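Local coordinates for hyaluronidase-phage associated (Streptococcus pyogenes, PDB 2WB3) that cleaves hyaluronan as a lyase carried on the tail fibre of a streptococcal phage, built around a triple-stranded beta-helix, at the interface of chains A and B. Coordinates in Å, arbitrary orientation; residue numbers count along the deposited sequence, not the author numbering. Chains: chain A/B, Hyaluronidase-phage associated.

Contact 1: the interface of chains A and B. Residues chain A 25-28; chain B 11, 14, 51, 57.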
# COMPACT_ATOMS: atom_id res chain seq x y z
N ALA A 25 9.96 -13.54 4.22
CA ALA A 25 10.76 -14.62 4.79
C ALA A 25 9.97 -15.95 4.98
O ALA A 25 10.42 -16.84 5.71
CB ALA A 25 11.37 -14.17 6.11
N ASN A 26 8.83 -16.08 4.29
CA ASN A 26 7.98 -17.27 4.39
C ASN A 26 8.23 -18.20 3.23
O ASN A 26 7.83 -17.92 2.09
CB ASN A 26 6.51 -16.81 4.44
CG ASN A 26 5.52 -17.95 4.30
OD1 ASN A 26 5.81 -19.12 4.65
ND2 ASN A 26 4.35 -17.63 3.76
N GLU A 27 8.91 -19.33 3.47
CA GLU A 27 9.22 -20.21 2.35
C GLU A 27 8.00 -20.96 1.81
O GLU A 27 8.09 -21.58 0.77
CB GLU A 27 10.31 -21.23 2.75
CG GLU A 27 9.86 -22.24 3.81
CD GLU A 27 10.89 -23.30 3.98
OE1 GLU A 27 10.67 -24.38 3.43
OE2 GLU A 27 11.94 -23.08 4.62
N GLY A 28 6.87 -20.87 2.49
CA GLY A 28 5.67 -21.62 2.09
C GLY A 28 4.74 -20.88 1.11
O GLY A 28 3.78 -21.45 0.62
N PRO B 11 7.33 -16.81 9.38
CA PRO B 11 6.35 -17.35 10.32
C PRO B 11 6.93 -18.60 11.06
O PRO B 11 7.95 -19.16 10.62
CB PRO B 11 5.19 -17.76 9.40
CG PRO B 11 5.89 -18.24 8.18
CD PRO B 11 7.10 -17.36 8.03
N PRO B 14 5.77 -22.43 7.91
CA PRO B 14 5.52 -21.83 6.57
C PRO B 14 4.07 -22.05 6.22
O PRO B 14 3.46 -23.03 6.68
CB PRO B 14 6.36 -22.69 5.62
CG PRO B 14 7.49 -23.23 6.49
CD PRO B 14 6.85 -23.44 7.87
N PRO B 51 15.69 -20.76 0.73
CA PRO B 51 15.45 -20.63 2.16
C PRO B 51 16.36 -21.58 2.99
O PRO B 51 16.40 -21.46 4.20
CB PRO B 51 14.02 -21.14 2.34
CG PRO B 51 13.77 -22.04 1.18
CD PRO B 51 14.56 -21.40 0.02
N TYR B 57 17.19 -28.06 -2.19
CA TYR B 57 15.98 -27.84 -1.46
C TYR B 57 14.88 -27.09 -2.25
O TYR B 57 13.67 -27.39 -2.11
CB TYR B 57 16.29 -27.00 -0.26
CG TYR B 57 15.16 -26.88 0.72
CD1 TYR B 57 14.89 -27.91 1.61
CD2 TYR B 57 14.38 -25.72 0.80
CE1 TYR B 57 13.89 -27.81 2.52
CE2 TYR B 57 13.38 -25.60 1.73
CZ TYR B 57 13.13 -26.66 2.58
OH TYR B 57 12.15 -26.58 3.54

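Contact 2: the interface of chains A and B. Residues chain A 66-67, 81-82; chain B 46-48, 62-64.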
# COMPACT_ATOMS: atom_id res chain seq x y z
N ILE A 66 16.13 -10.62 -13.04
CA ILE A 66 15.91 -11.76 -12.09
C ILE A 66 17.26 -12.23 -11.58
O ILE A 66 18.15 -12.48 -12.36
CB ILE A 66 15.22 -12.93 -12.80
CG1 ILE A 66 13.72 -12.53 -12.98
CG2 ILE A 66 15.29 -14.28 -11.97
CD1 ILE A 66 12.99 -13.46 -13.85
N ASP A 67 17.38 -12.38 -10.26
CA ASP A 67 18.55 -13.06 -9.72
C ASP A 67 18.14 -14.26 -8.87
O ASP A 67 17.16 -14.21 -8.16
CB ASP A 67 19.37 -12.10 -8.88
CG ASP A 67 20.79 -12.59 -8.65
OD1 ASP A 67 21.24 -13.55 -9.26
OD2 ASP A 67 21.50 -11.98 -7.85
N GLN A 81 14.65 -22.06 -10.34
CA GLN A 81 14.49 -21.77 -11.75
C GLN A 81 14.33 -20.27 -11.95
O GLN A 81 13.99 -19.55 -11.04
CB GLN A 81 13.23 -22.49 -12.23
CG GLN A 81 13.42 -23.98 -12.30
CD GLN A 81 12.11 -24.73 -12.20
OE1 GLN A 81 11.29 -24.49 -11.31
NE2 GLN A 81 11.90 -25.60 -13.11
N GLY A 82 14.60 -19.78 -13.15
CA GLY A 82 14.47 -18.35 -13.39
C GLY A 82 13.02 -18.01 -13.66
O GLY A 82 12.35 -17.43 -12.84
N ILE B 46 13.54 -9.08 -9.36
CA ILE B 46 13.00 -10.14 -8.52
C ILE B 46 14.22 -10.96 -8.10
O ILE B 46 14.97 -11.44 -8.94
CB ILE B 46 12.02 -11.07 -9.28
CG1 ILE B 46 10.85 -10.31 -9.94
CG2 ILE B 46 11.44 -12.11 -8.28
CD1 ILE B 46 9.94 -11.23 -10.86
N THR B 47 14.39 -11.15 -6.79
CA THR B 47 15.39 -12.08 -6.27
C THR B 47 14.77 -13.26 -5.55
O THR B 47 14.00 -13.11 -4.66
CB THR B 47 16.33 -11.41 -5.32
OG1 THR B 47 16.99 -10.39 -6.05
CG2 THR B 47 17.46 -12.38 -4.83
N HIS B 48 15.16 -14.46 -5.96
CA HIS B 48 14.75 -15.62 -5.17
C HIS B 48 16.01 -16.08 -4.43
O HIS B 48 17.01 -16.29 -5.06
CB HIS B 48 14.29 -16.75 -6.06
CG HIS B 48 14.01 -18.00 -5.29
ND1 HIS B 48 15.00 -18.89 -4.99
CD2 HIS B 48 12.91 -18.43 -4.63
CE1 HIS B 48 14.52 -19.85 -4.21
NE2 HIS B 48 13.26 -19.60 -3.97
N ALA B 62 10.93 -20.83 -8.23
CA ALA B 62 11.27 -20.00 -9.38
C ALA B 62 11.29 -18.54 -8.93
O ALA B 62 10.71 -18.21 -7.93
CB ALA B 62 10.21 -20.22 -10.55
N ALA B 63 12.03 -17.66 -9.61
CA ALA B 63 11.87 -16.24 -9.33
C ALA B 63 10.52 -15.77 -9.87
O ALA B 63 9.87 -14.98 -9.24
CB ALA B 63 13.01 -15.45 -10.01
N LEU B 64 10.15 -16.20 -11.07
CA LEU B 64 8.87 -15.74 -11.65
C LEU B 64 8.08 -16.95 -12.12
O LEU B 64 8.60 -17.75 -12.90
CB LEU B 64 9.14 -14.83 -12.83
CG LEU B 64 7.86 -14.49 -13.66
CD1 LEU B 64 6.86 -13.69 -12.81
CD2 LEU B 64 8.30 -13.67 -14.85

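Contact 1: the interface of chains A and B
The loop of chain A that follows strand 20-24 brings A:Asn26 and A:Glu27 against two loops of chain B, with B:Pro11 and B:Pro14 on one flank, B:Pro51 and B:Tyr57 on the other. A:Glu27 shows how one side chain can serve both greasy and polar partners. Its methylene groups meet proline rings: CB rests against CB of B:Pro51 at 3.7 Å, the two side chains crossing nearly at right angles, whereas CG lies alongside CG of B:Pro14 at 3.7 Å, both groups pointing the same way. CG sits between the backbone N and the carbonyl carbon (chi1 66°), a crowded position from which the extended chain carries its carboxylate to the tyrosine. There OE1 accepts a hydrogen bond from the phenolic OH of B:Tyr57, 2.7 Å away, through the syn lone pair on the side of OE2. OE1 lies at the edge of the ring and in its plane, while the carboxylate as a whole is turned 83° to that ring.

A:Asn26 handles the proline flank. With CG anti to the backbone N (chi1 170°), the side chain sets CB 3.7 Å from CD of B:Pro11 and its amide oxygen OD1 3.3 Å from CA of B:Pro14. The same OD1 accepts the backbone N-H of A:Gly28 at 3.0 Å, a donor standing well above the carbonyl plane; this bond within the loop helps fix the amide beside the prolines. A:Gly28 adds its own CA, packed against CB of B:Pro14. The cluster thus lies among loops at the ends of strands, with A:Ala25 leading into it directly from strand 20-24.

Contact 2: the interface of chains A and B
A parallel, backbone-bonded beta interface joins chains A and B here, in keeping with the triple-stranded beta-helix of this HylP-family hyaluronate lyase, where strands from different chains pair and so bind the subunits into one fibre. Strand 64-69 of chain A runs parallel to strand 45-49 of chain B. A:Asp67 bonds through both backbone groups: its N donates to O of B:Ile46 at 2.9 Å, and its O receives N of B:His48 at 3.0 Å. Both donors approach nearly along the C=O axis, as suits well-aligned strands. Between them B:Thr47 brings its methyl CG2 to 3.8 Å from O of A:Asp67, and its hydroxyl OG1 lies near CB of the aspartate.

The second pairing sets A:Gln81 beside B:Ala62, again in parallel. Here N of B:Ala63 donates to O of A:Gln81 at 3.1 Å, tilted 24° from the carbonyl plane. Next along, N of B:Leu64 reaches O of A:Gly82 at 3.1 Å in a straighter bond, 157° at the hydrogen. The step from A:Gln81 to A:Gly82 thus presents successive carbonyls to the amides of B:Ala63 and B:Leu64. B:Ala63 may add a weak bond to the glycine oxygen.

Side chains meet between the two pairings. The CG2 branch of A:Ile66, anti to the backbone N (CG1 at chi1 -75°), meets the methyl CB of B:Ala63 at 3.2 Å, tighter than usual van der Waals contact. CB of A:Gln81 and the methyl of B:Ala62 lie 4.1 Å apart, a looser apolar touch beside the paired backbones.

About 15 Å separates the centres of contact 1 and contact 2, which have no residue in common yet belong to the same A-B interface. Chain B connects them closely in sequence: strand 45-49, used in contact 2, leads into the loop holding B:Pro51 and B:Tyr57 of contact 1, and that loop returns to the second pairing of contact 2. Together they suggest an assembly in which pairing of strands between chains may set the register, while the neighbouring loops add side-chain contacts at the border of the paired strands.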